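Local coordinates for protein GH86A beta-porphyranase (Bacteroides plebeius, PDB 4AW7) that hydrolyses the sulfated red-seaweed polysaccharide porphyran, cutting beta-D-galactopyranose-(1->4)-alpha-L-galactopyranose-6-sulfate linkages and releasing mostly disaccharides, at residues 114-125 with 166-177; 417-428 with 453-464. All coordinates share one frame; numbering follows the deposited sequence.

How the contacts relate
From the N terminus the chain first reaches contact 1, where 114-125 meets 166-177 and closes a loop of 40 residues that includes strand 136-142. Helix 120-132 is thereby set against helix 160-179, two helices outside the parallel sheet of the catalytic barrel. Contact 2 opens only after contact 1 has closed: 417-428 pairs with 453-464 across a 24-residue excursion rich in strand, within the beta-sandwich domain. The two loops therefore follow in series, neither nested nor crossed. Their centres lie 50 Å apart on opposite sides of the chain's centre, with nearest atoms about 30 Å apart, so each ties together a separate part of the fold.

Contact 1 (114-125 with 166-177); sequences IQGGIDVQAAGA and LMVDFYASIGKH
Val-120 fits as a knob into a hole lined by Leu-166, Asp-169, Phe-170 and Ser-173. With CG1 anti to the backbone N (chi1 171°), that branch lies over the helix backbone, 3.3 Å from Asp-169 O, while CG2 touches Leu-166 CD1, the two side chains running in opposite directions. Ile-118 CG2 packs on the same CD1. A second apolar cluster gathers round Phe-170: Ile-114 CD1 stands over one face, 4.2 Å from the ring centroid and 28° off its normal, a CH-pi contact, and also meets Met-167 CG, while Ala-123 CB reaches CE1 of the ring at 3.8 Å. Tyr-75 also meets this ring.

These contacts join two helices of a (beta/alpha)8-type barrel, 120-132 and 160-179, which follow one another with strand 136-142 between them. Their local axes approach to 7.7 Å at a signed crossing angle of -45°. Asp-119 is the N-cap of the first, its OD1 accepting from Ala-122 N. Closest packing falls at Gly-124, whose CA lies 4.0 Å from the CA of Ile-174; there is no side chain to separate the backbones.

Among the polar contacts, Ser-173 OG donates to Val-120 O at 2.8 Å. That carbonyl also takes the helical bond from Gly-124 N, and the two donors come from opposite faces of its plane. His-177 lays one ring face over the Gly-124/Ala-125 peptide, with Ala-125 N above the ring centre. Its ND1 donates to Ser-173 O at 2.7 Å, the acceptor lying almost in the ring plane, which fixes the ring's rotation. Gln-121, bent at chi2, brings OE1 to the imidazole edge by CE1 and accepts from Lys-176 NZ at 2.9 Å, the ammonium tilted from the amide plane.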
loop_
_atom_site.group_PDB
_atom_site.type_symbol
_atom_site.label_atom_id
_atom_site.label_comp_id
_atom_site.label_asym_id
_atom_site.label_seq_id
_atom_site.Cartn_x
_atom_site.Cartn_y
_atom_site.Cartn_z
ATOM N N ILE A 114 -18.575 -14.406 -13.078
ATOM C CA ILE A 114 -19.186 -13.302 -13.793
ATOM C C ILE A 114 -19.198 -13.681 -15.286
ATOM O O ILE A 114 -18.319 -14.399 -15.740
ATOM C CB ILE A 114 -18.489 -11.954 -13.548
ATOM C CG1 ILE A 114 -19.313 -10.776 -14.093
ATOM C CG2 ILE A 114 -17.047 -11.958 -14.096
ATOM C CD1 ILE A 114 -18.776 -9.396 -13.717
ATOM N N GLN A 115 -20.239 -13.271 -16.007
ATOM C CA GLN A 115 -20.367 -13.603 -17.427
ATOM C C GLN A 115 -21.346 -12.635 -18.036
ATOM O O GLN A 115 -22.181 -12.052 -17.360
ATOM C CB GLN A 115 -20.841 -15.065 -17.589
ATOM C CG GLN A 115 -21.041 -15.585 -19.015
ATOM C CD GLN A 115 -19.799 -15.488 -19.859
ATOM O OE1 GLN A 115 -19.385 -14.384 -20.228
ATOM N NE2 GLN A 115 -19.205 -16.639 -20.204
ATOM N N GLY A 116 -21.246 -12.451 -19.349
ATOM C CA GLY A 116 -22.254 -11.669 -20.053
ATOM C C GLY A 116 -23.646 -12.194 -19.743
ATOM O O GLY A 116 -23.857 -13.398 -19.631
ATOM N N GLY A 117 -24.564 -11.261 -19.588
ATOM C CA GLY A 117 -25.962 -11.607 -19.369
ATOM C C GLY A 117 -26.336 -11.808 -17.924
ATOM O O GLY A 117 -27.504 -11.977 -17.599
ATOM N N ILE A 118 -25.355 -11.775 -17.026
ATOM C CA ILE A 118 -25.618 -11.916 -15.593
ATOM C C ILE A 118 -26.578 -10.855 -15.068
ATOM O O ILE A 118 -26.511 -9.688 -15.454
ATOM C CB ILE A 118 -24.273 -11.925 -14.783
ATOM C CG1 ILE A 118 -24.498 -12.453 -13.374
ATOM C CG2 ILE A 118 -23.603 -10.578 -14.818
ATOM C CD1 ILE A 118 -23.189 -12.795 -12.674
ATOM N N ASP A 119 -27.458 -11.282 -14.143
ATOM C CA ASP A 119 -28.350 -10.388 -13.446
ATOM C C ASP A 119 -27.537 -9.745 -12.304
ATOM O O ASP A 119 -27.302 -10.353 -11.267
ATOM C CB ASP A 119 -29.573 -11.167 -12.924
ATOM C CG ASP A 119 -30.554 -10.297 -12.123
ATOM O OD1 ASP A 119 -30.236 -9.170 -11.729
ATOM O OD2 ASP A 119 -31.725 -10.757 -11.931
ATOM N N VAL A 120 -27.098 -8.530 -12.535
ATOM C CA VAL A 120 -26.228 -7.827 -11.619
ATOM C C VAL A 120 -26.916 -7.529 -10.271
ATOM O O VAL A 120 -26.301 -7.614 -9.213
ATOM C CB VAL A 120 -25.771 -6.504 -12.289
ATOM C CG1 VAL A 120 -25.079 -5.656 -11.359
ATOM C CG2 VAL A 120 -24.866 -6.770 -13.515
ATOM N N GLN A 121 -28.202 -7.190 -10.302
ATOM C CA GLN A 121 -28.925 -6.962 -9.053
ATOM C C GLN A 121 -29.036 -8.265 -8.240
ATOM O O GLN A 121 -28.770 -8.258 -7.039
ATOM C CB GLN A 121 -30.287 -6.278 -9.335
ATOM C CG GLN A 121 -30.101 -4.782 -9.789
ATOM C CD GLN A 121 -29.372 -3.909 -8.689
ATOM O OE1 GLN A 121 -29.791 -3.960 -7.579
ATOM N NE2 GLN A 121 -28.301 -3.181 -8.999
ATOM N N ALA A 122 -29.307 -9.397 -8.882
ATOM C CA ALA A 122 -29.360 -10.678 -8.198
ATOM C C ALA A 122 -27.976 -11.050 -7.645
ATOM O O ALA A 122 -27.882 -11.658 -6.576
ATOM C CB ALA A 122 -29.919 -11.825 -9.080
ATOM N N ALA A 123 -26.924 -10.782 -8.404
ATOM C CA ALA A 123 -25.572 -11.090 -7.946
ATOM C C ALA A 123 -25.287 -10.316 -6.661
ATOM O O ALA A 123 -24.757 -10.880 -5.704
ATOM C CB ALA A 123 -24.547 -10.761 -9.052
ATOM N N GLY A 124 -25.628 -9.037 -6.652
ATOM C CA GLY A 124 -25.432 -8.206 -5.477
ATOM C C GLY A 124 -26.269 -8.678 -4.300
ATOM O O GLY A 124 -25.797 -8.777 -3.145
ATOM N N ALA A 125 -27.540 -8.982 -4.565
ATOM C CA ALA A 125 -28.409 -9.519 -3.513
ATOM C C ALA A 125 -27.852 -10.788 -2.917
ATOM O O ALA A 125 -27.927 -10.999 -1.699
ATOM C CB ALA A 125 -29.839 -9.760 -4.070
ATOM N N LEU A 166 -19.488 -3.864 -17.012
ATOM C CA LEU A 166 -20.244 -4.915 -16.317
ATOM C C LEU A 166 -19.542 -5.290 -14.992
ATOM O O LEU A 166 -20.210 -5.443 -13.954
ATOM C CB LEU A 166 -20.403 -6.143 -17.228
ATOM C CG LEU A 166 -21.148 -7.353 -16.629
ATOM C CD1 LEU A 166 -22.587 -6.927 -16.230
ATOM C CD2 LEU A 166 -21.157 -8.489 -17.609
ATOM N N MET A 167 -18.228 -5.408 -15.007
ATOM C CA MET A 167 -17.470 -5.735 -13.782
ATOM C C MET A 167 -17.650 -4.633 -12.739
ATOM O O MET A 167 -17.801 -4.923 -11.543
ATOM C CB MET A 167 -16.015 -5.919 -14.170
ATOM C CG MET A 167 -15.741 -7.196 -14.908
ATOM S SD MET A 167 -14.107 -7.177 -15.718
ATOM C CE MET A 167 -13.851 -8.943 -15.992
ATOM N N VAL A 168 -17.639 -3.391 -13.174
ATOM C CA VAL A 168 -17.859 -2.282 -12.262
ATOM C C VAL A 168 -19.287 -2.300 -11.716
ATOM O O VAL A 168 -19.506 -2.049 -10.531
ATOM C CB VAL A 168 -17.488 -0.939 -12.895
ATOM C CG1 VAL A 168 -17.810 0.241 -11.977
ATOM C CG2 VAL A 168 -15.979 -0.925 -13.263
ATOM N N ASP A 169 -20.282 -2.615 -12.567
ATOM C CA ASP A 169 -21.662 -2.702 -12.119
ATOM C C ASP A 169 -21.852 -3.827 -11.088
ATOM O O ASP A 169 -22.657 -3.702 -10.167
ATOM C CB ASP A 169 -22.581 -2.907 -13.325
ATOM C CG ASP A 169 -22.747 -1.677 -14.167
ATOM O OD1 ASP A 169 -22.438 -0.547 -13.724
ATOM O OD2 ASP A 169 -23.236 -1.843 -15.330
ATOM N N PHE A 170 -21.122 -4.919 -11.262
ATOM C CA PHE A 170 -21.107 -6.052 -10.325
ATOM C C PHE A 170 -20.601 -5.544 -8.972
ATOM O O PHE A 170 -21.270 -5.728 -7.939
ATOM C CB PHE A 170 -20.224 -7.133 -10.949
ATOM C CG PHE A 170 -20.132 -8.457 -10.233
ATOM C CD1 PHE A 170 -21.008 -9.480 -10.506
ATOM C CD2 PHE A 170 -19.063 -8.725 -9.388
ATOM C CE1 PHE A 170 -20.852 -10.721 -9.937
ATOM C CE2 PHE A 170 -18.882 -9.954 -8.839
ATOM C CZ PHE A 170 -19.796 -10.965 -9.087
ATOM N N TYR A 171 -19.451 -4.877 -8.976
ATOM C CA TYR A 171 -18.951 -4.260 -7.745
ATOM C C TYR A 171 -19.988 -3.328 -7.083
ATOM O O TYR A 171 -20.236 -3.384 -5.865
ATOM C CB TYR A 171 -17.678 -3.453 -8.010
ATOM C CG TYR A 171 -16.360 -4.171 -7.813
ATOM C CD1 TYR A 171 -15.716 -4.145 -6.588
ATOM C CD2 TYR A 171 -15.692 -4.819 -8.852
ATOM C CE1 TYR A 171 -14.528 -4.775 -6.381
ATOM C CE2 TYR A 171 -14.466 -5.439 -8.657
ATOM C CZ TYR A 171 -13.870 -5.399 -7.403
ATOM O OH TYR A 171 -12.652 -5.968 -7.112
ATOM N N ALA A 172 -20.587 -2.447 -7.885
ATOM C CA ALA A 172 -21.513 -1.453 -7.361
ATOM C C ALA A 172 -22.711 -2.114 -6.709
ATOM O O ALA A 172 -23.122 -1.724 -5.613
ATOM C CB ALA A 172 -21.991 -0.504 -8.484
ATOM N N SER A 173 -23.265 -3.124 -7.371
ATOM C CA SER A 173 -24.407 -3.815 -6.841
ATOM C C SER A 173 -24.093 -4.479 -5.506
ATOM O O SER A 173 -24.886 -4.494 -4.567
ATOM C CB SER A 173 -24.917 -4.836 -7.864
ATOM O OG SER A 173 -26.014 -5.527 -7.310
ATOM N N ILE A 174 -22.914 -5.060 -5.408
ATOM C CA ILE A 174 -22.500 -5.747 -4.184
ATOM C C ILE A 174 -22.407 -4.731 -3.057
ATOM O O ILE A 174 -22.940 -4.965 -1.960
ATOM C CB ILE A 174 -21.176 -6.507 -4.391
ATOM C CG1 ILE A 174 -21.419 -7.724 -5.297
ATOM C CG2 ILE A 174 -20.568 -6.899 -3.021
ATOM C CD1 ILE A 174 -20.181 -8.343 -5.875
ATOM N N GLY A 175 -21.714 -3.619 -3.295
ATOM C CA GLY A 175 -21.602 -2.582 -2.255
ATOM C C GLY A 175 -22.979 -2.078 -1.828
ATOM O O GLY A 175 -23.263 -1.938 -0.642
ATOM N N LYS A 176 -23.848 -1.822 -2.793
ATOM C CA LYS A 176 -25.169 -1.306 -2.480
ATOM C C LYS A 176 -25.943 -2.278 -1.611
ATOM O O LYS A 176 -26.549 -1.888 -0.568
ATOM C CB LYS A 176 -25.942 -1.033 -3.761
ATOM C CG LYS A 176 -27.283 -0.375 -3.484
ATOM C CD LYS A 176 -28.044 -0.137 -4.790
ATOM C CE LYS A 176 -28.543 -1.460 -5.391
ATOM N NZ LYS A 176 -29.448 -1.294 -6.584
ATOM N N HIS A 177 -25.942 -3.540 -1.991
ATOM C CA HIS A 177 -26.727 -4.530 -1.255
ATOM C C HIS A 177 -26.174 -4.813 0.139
ATOM O O HIS A 177 -26.925 -4.927 1.105
ATOM C CB HIS A 177 -26.854 -5.819 -2.043
ATOM C CG HIS A 177 -27.820 -5.743 -3.192
ATOM N ND1 HIS A 177 -27.479 -5.266 -4.436
ATOM C CD2 HIS A 177 -29.108 -6.147 -3.283
ATOM C CE1 HIS A 177 -28.524 -5.362 -5.241
ATOM N NE2 HIS A 177 -29.525 -5.903 -4.569
#

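Contact 2 (417-428 with 453-464); sequences DVSNVTKRSLYV and NQTIVLVADVSS
Within the beta-sandwich domain, strand 421-428 runs antiparallel to strand 454-462, their local axes 4.6 Å apart, and, across a bulge, the short strand 418-419 pairs with the same partner. Main-chain hydrogen bonds come in reciprocal pairs at Thr-422/Val-459, Arg-424/Val-457 and Leu-426/Thr-455, and at Ser-419/Asp-461 on the far side of the bulge; Val-428 N continues the ladder to Asn-453 O.

The register slips by one residue between Ser-419 and Thr-422, where the chain turns a corner at Asn-420. A water spans this bulge, donating to Asn-420 O and Val-459 O and hydrogen-bonded to Thr-422 OG1, which also bonds to Asn-440 OD1. Asn-420 ND2 reaches Asp-461 OD2 at 2.8 Å in a nearly straight bond (174° at the hydrogen). The acceptor lies in the amide plane, but the carboxylate is turned almost perpendicular to it and is met on its anti side by a donor tilted well out of the carboxylate plane; its OD1 makes a salt bridge with Arg-392. At the bulge, Ala-460 CB presses on Val-418 CG1 at 3.5 Å, tighter than usual for two carbons. On the N-terminal side of the corner, Asp-417 O accepts from both N and OG of Ser-463, the hydroxyl bond being the longer at 3.3 Å.

Strands 433-441 and 392-399 extend this sheet beyond 421-428 and 454-462 respectively. The extended Arg-424 chain carries its guanidinium past Val-459, whose CG2 lies over one face, 3.4 Å above the plane and displaced toward the NE side; NH1 is anchored by Lys-366 O and Leu-364 O. On the other sheet face, Ser-425 OG, set anti to the backbone N (chi1 172°), accepts from Gln-454 NE2 at 2.8 Å. Lys-423 rests CB and CG against Leu-458 CD2, and CG also meets Ile-456 CG2.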
loop_
_atom_site.group_PDB
_atom_site.type_symbol
_atom_site.label_atom_id
_atom_site.label_comp_id
_atom_site.label_asym_id
_atom_site.label_seq_id
_atom_site.Cartn_x
_atom_site.Cartn_y
_atom_site.Cartn_z
ATOM N N ASP A 417 18.863 9.737 26.865
ATOM C CA ASP A 417 17.888 8.857 27.507
ATOM C C ASP A 417 17.847 7.454 26.903
ATOM O O ASP A 417 17.019 6.637 27.298
ATOM C CB ASP A 417 16.494 9.491 27.374
ATOM C CG ASP A 417 16.466 10.910 27.866
ATOM O OD1 ASP A 417 16.693 11.107 29.081
ATOM O OD2 ASP A 417 16.254 11.827 27.043
ATOM N N VAL A 418 18.710 7.184 25.926
ATOM C CA VAL A 418 18.663 5.952 25.128
ATOM C C VAL A 418 19.857 5.061 25.494
ATOM O O VAL A 418 20.960 5.558 25.735
ATOM C CB VAL A 418 18.633 6.326 23.639
ATOM C CG1 VAL A 418 18.679 5.067 22.735
ATOM C CG2 VAL A 418 17.354 7.123 23.383
ATOM N N SER A 419 19.606 3.762 25.565
ATOM C CA SER A 419 20.626 2.778 25.937
ATOM C C SER A 419 20.306 1.415 25.352
ATOM O O SER A 419 19.237 1.228 24.786
ATOM C CB SER A 419 20.703 2.656 27.473
ATOM O OG SER A 419 19.499 2.120 28.022
ATOM N N ASN A 420 21.208 0.449 25.514
ATOM C CA ASN A 420 20.961 -0.929 25.085
ATOM C C ASN A 420 20.480 -1.021 23.625
ATOM O O ASN A 420 19.445 -1.612 23.304
ATOM C CB ASN A 420 20.014 -1.619 26.029
ATOM C CG ASN A 420 20.563 -1.658 27.419
ATOM O OD1 ASN A 420 21.782 -1.810 27.601
ATOM N ND2 ASN A 420 19.707 -1.456 28.401
ATOM N N VAL A 421 21.258 -0.421 22.754
ATOM C CA VAL A 421 20.936 -0.372 21.332
ATOM C C VAL A 421 21.288 -1.687 20.647
ATOM O O VAL A 421 22.399 -2.230 20.786
ATOM C CB VAL A 421 21.676 0.791 20.643
ATOM C CG1 VAL A 421 21.315 0.875 19.162
ATOM C CG2 VAL A 421 21.370 2.149 21.345
ATOM N N THR A 422 20.330 -2.186 19.867
ATOM C CA THR A 422 20.514 -3.353 19.003
ATOM C C THR A 422 20.183 -2.944 17.561
ATOM O O THR A 422 19.208 -2.232 17.291
ATOM C CB THR A 422 19.667 -4.535 19.471
ATOM O OG1 THR A 422 19.992 -4.862 20.839
ATOM C CG2 THR A 422 19.853 -5.727 18.612
ATOM N N LYS A 423 21.014 -3.368 16.640
ATOM C CA LYS A 423 20.827 -3.079 15.240
ATOM C C LYS A 423 20.397 -4.334 14.509
ATOM O O LYS A 423 21.140 -5.336 14.480
ATOM C CB LYS A 423 22.116 -2.544 14.611
ATOM C CG LYS A 423 21.970 -2.262 13.153
ATOM C CD LYS A 423 23.155 -1.562 12.531
ATOM C CE LYS A 423 24.397 -2.398 12.601
ATOM N NZ LYS A 423 24.433 -3.545 11.659
ATOM N N ARG A 424 19.221 -4.297 13.894
ATOM C CA ARG A 424 18.784 -5.331 12.962
ATOM C C ARG A 424 18.994 -4.845 11.539
ATOM O O ARG A 424 18.679 -3.719 11.207
ATOM C CB ARG A 424 17.302 -5.607 13.163
ATOM C CG ARG A 424 16.865 -5.918 14.604
ATOM C CD ARG A 424 15.369 -6.024 14.687
ATOM N NE ARG A 424 14.911 -6.275 16.037
ATOM C CZ ARG A 424 13.629 -6.344 16.368
ATOM N NH1 ARG A 424 12.702 -6.196 15.436
ATOM N NH2 ARG A 424 13.252 -6.518 17.616
ATOM N N SER A 425 19.497 -5.721 10.687
ATOM C CA SER A 425 19.759 -5.404 9.293
ATOM C C SER A 425 19.283 -6.530 8.398
ATOM O O SER A 425 19.672 -7.665 8.606
ATOM C CB SER A 425 21.246 -5.207 9.072
ATOM O OG SER A 425 21.533 -5.077 7.714
ATOM N N LEU A 426 18.507 -6.184 7.383
ATOM C CA LEU A 426 18.054 -7.115 6.365
ATOM C C LEU A 426 18.501 -6.583 5.011
ATOM O O LEU A 426 18.003 -5.557 4.516
ATOM C CB LEU A 426 16.543 -7.304 6.415
ATOM C CG LEU A 426 15.984 -8.485 5.608
ATOM C CD1 LEU A 426 14.525 -8.681 5.985
ATOM C CD2 LEU A 426 16.177 -8.339 4.095
ATOM N N TYR A 427 19.478 -7.265 4.416
ATOM C CA TYR A 427 20.033 -6.885 3.128
ATOM C C TYR A 427 19.661 -7.959 2.117
ATOM O O TYR A 427 19.926 -9.120 2.335
ATOM C CB TYR A 427 21.563 -6.731 3.213
ATOM C CG TYR A 427 22.222 -6.552 1.857
ATOM C CD1 TYR A 427 21.723 -5.660 0.940
ATOM C CD2 TYR A 427 23.362 -7.270 1.485
ATOM C CE1 TYR A 427 22.297 -5.463 -0.309
ATOM C CE2 TYR A 427 23.947 -7.062 0.216
ATOM C CZ TYR A 427 23.388 -6.185 -0.670
ATOM O OH TYR A 427 23.997 -5.996 -1.911
ATOM N N VAL A 428 19.017 -7.551 1.036
ATOM C CA VAL A 428 18.643 -8.450 -0.049
ATOM C C VAL A 428 19.603 -8.213 -1.203
ATOM O O VAL A 428 19.611 -7.170 -1.823
ATOM C CB VAL A 428 17.189 -8.246 -0.515
ATOM C CG1 VAL A 428 16.820 -9.270 -1.582
ATOM C CG2 VAL A 428 16.212 -8.337 0.656
ATOM N N ASN A 453 18.685 -1.780 -1.112
ATOM C CA ASN A 453 17.973 -2.992 -0.708
ATOM C C ASN A 453 18.329 -3.521 0.667
ATOM O O ASN A 453 18.099 -4.689 0.987
ATOM C CB ASN A 453 18.076 -4.062 -1.793
ATOM C CG ASN A 453 17.534 -3.599 -3.119
ATOM O OD1 ASN A 453 16.505 -2.934 -3.192
ATOM N ND2 ASN A 453 18.281 -3.846 -4.176
ATOM N N GLN A 454 18.853 -2.624 1.503
ATOM C CA GLN A 454 19.051 -2.882 2.902
ATOM C C GLN A 454 18.070 -2.015 3.688
ATOM O O GLN A 454 17.878 -0.839 3.388
ATOM C CB GLN A 454 20.494 -2.571 3.336
ATOM C CG GLN A 454 20.747 -2.775 4.805
ATOM C CD GLN A 454 22.172 -2.382 5.227
ATOM O OE1 GLN A 454 22.799 -1.553 4.607
ATOM N NE2 GLN A 454 22.626 -2.911 6.362
ATOM N N THR A 455 17.446 -2.634 4.682
ATOM C CA THR A 455 16.601 -1.970 5.656
ATOM C C THR A 455 17.164 -2.260 7.045
ATOM O O THR A 455 17.506 -3.417 7.346
ATOM C CB THR A 455 15.152 -2.443 5.531
ATOM O OG1 THR A 455 14.762 -2.339 4.155
ATOM C CG2 THR A 455 14.213 -1.696 6.435
ATOM N N ILE A 456 17.215 -1.237 7.872
ATOM C CA ILE A 456 17.767 -1.327 9.221
ATOM C C ILE A 456 16.673 -0.941 10.221
ATOM O O ILE A 456 15.943 0.042 10.027
ATOM C CB ILE A 456 19.014 -0.360 9.369
ATOM C CG1 ILE A 456 20.172 -0.861 8.470
ATOM C CG2 ILE A 456 19.478 -0.190 10.811
ATOM C CD1 ILE A 456 21.290 0.163 8.220
ATOM N N VAL A 457 16.588 -1.683 11.311
ATOM C CA VAL A 457 15.767 -1.332 12.456
ATOM C C VAL A 457 16.666 -1.336 13.680
ATOM O O VAL A 457 17.286 -2.363 14.019
ATOM C CB VAL A 457 14.571 -2.305 12.630
ATOM C CG1 VAL A 457 13.831 -2.050 13.925
ATOM C CG2 VAL A 457 13.630 -2.219 11.449
ATOM N N LEU A 458 16.779 -0.170 14.298
ATOM C CA LEU A 458 17.457 -0.010 15.574
ATOM C C LEU A 458 16.424 -0.099 16.691
ATOM O O LEU A 458 15.353 0.515 16.614
ATOM C CB LEU A 458 18.110 1.357 15.614
ATOM C CG LEU A 458 19.238 1.603 14.611
ATOM C CD1 LEU A 458 19.498 3.082 14.413
ATOM C CD2 LEU A 458 20.502 0.939 15.084
ATOM N N VAL A 459 16.751 -0.882 17.719
ATOM C CA VAL A 459 15.882 -1.104 18.873
ATOM C C VAL A 459 16.679 -0.672 20.087
ATOM O O VAL A 459 17.847 -1.056 20.246
ATOM C CB VAL A 459 15.443 -2.564 19.003
ATOM C CG1 VAL A 459 14.474 -2.744 20.210
ATOM C CG2 VAL A 459 14.868 -3.055 17.706
ATOM N N ALA A 460 16.078 0.146 20.931
ATOM C CA ALA A 460 16.804 0.641 22.104
ATOM C C ALA A 460 15.869 0.845 23.269
ATOM O O ALA A 460 14.647 0.944 23.091
ATOM C CB ALA A 460 17.477 1.959 21.755
ATOM N N ASP A 461 16.435 0.920 24.475
ATOM C CA ASP A 461 15.681 1.331 25.647
ATOM C C ASP A 461 15.725 2.810 25.738
ATOM O O ASP A 461 16.721 3.431 25.407
ATOM C CB ASP A 461 16.260 0.755 26.955
ATOM C CG ASP A 461 16.188 -0.746 27.048
ATOM O OD1 ASP A 461 15.373 -1.361 26.374
ATOM O OD2 ASP A 461 16.958 -1.324 27.871
ATOM N N VAL A 462 14.611 3.392 26.172
ATOM C CA VAL A 462 14.509 4.827 26.300
ATOM C C VAL A 462 13.819 5.102 27.628
ATOM O O VAL A 462 12.819 4.479 27.963
ATOM C CB VAL A 462 13.738 5.464 25.073
ATOM C CG1 VAL A 462 12.331 4.883 24.893
ATOM C CG2 VAL A 462 13.704 6.972 25.224
ATOM N N SER A 463 14.373 6.030 28.381
ATOM C CA SER A 463 13.899 6.262 29.749
ATOM C C SER A 463 13.092 7.539 29.922
ATOM O O SER A 463 12.570 7.774 31.038
ATOM C CB SER A 463 15.088 6.288 30.712
ATOM O OG SER A 463 16.025 7.283 30.336
ATOM N N SER A 464 12.958 8.341 28.860
ATOM C CA SER A 464 12.448 9.737 28.958
ATOM C C SER A 464 11.127 9.856 29.715
ATOM O O SER A 464 10.187 9.101 29.473
ATOM C CB SER A 464 12.310 10.381 27.574
ATOM O OG SER A 464 11.484 9.582 26.742
HETATM O O HOH W 1 17.969 -3.360 22.164
HETATM O O HOH W 2 20.800 -5.404 -3.668
#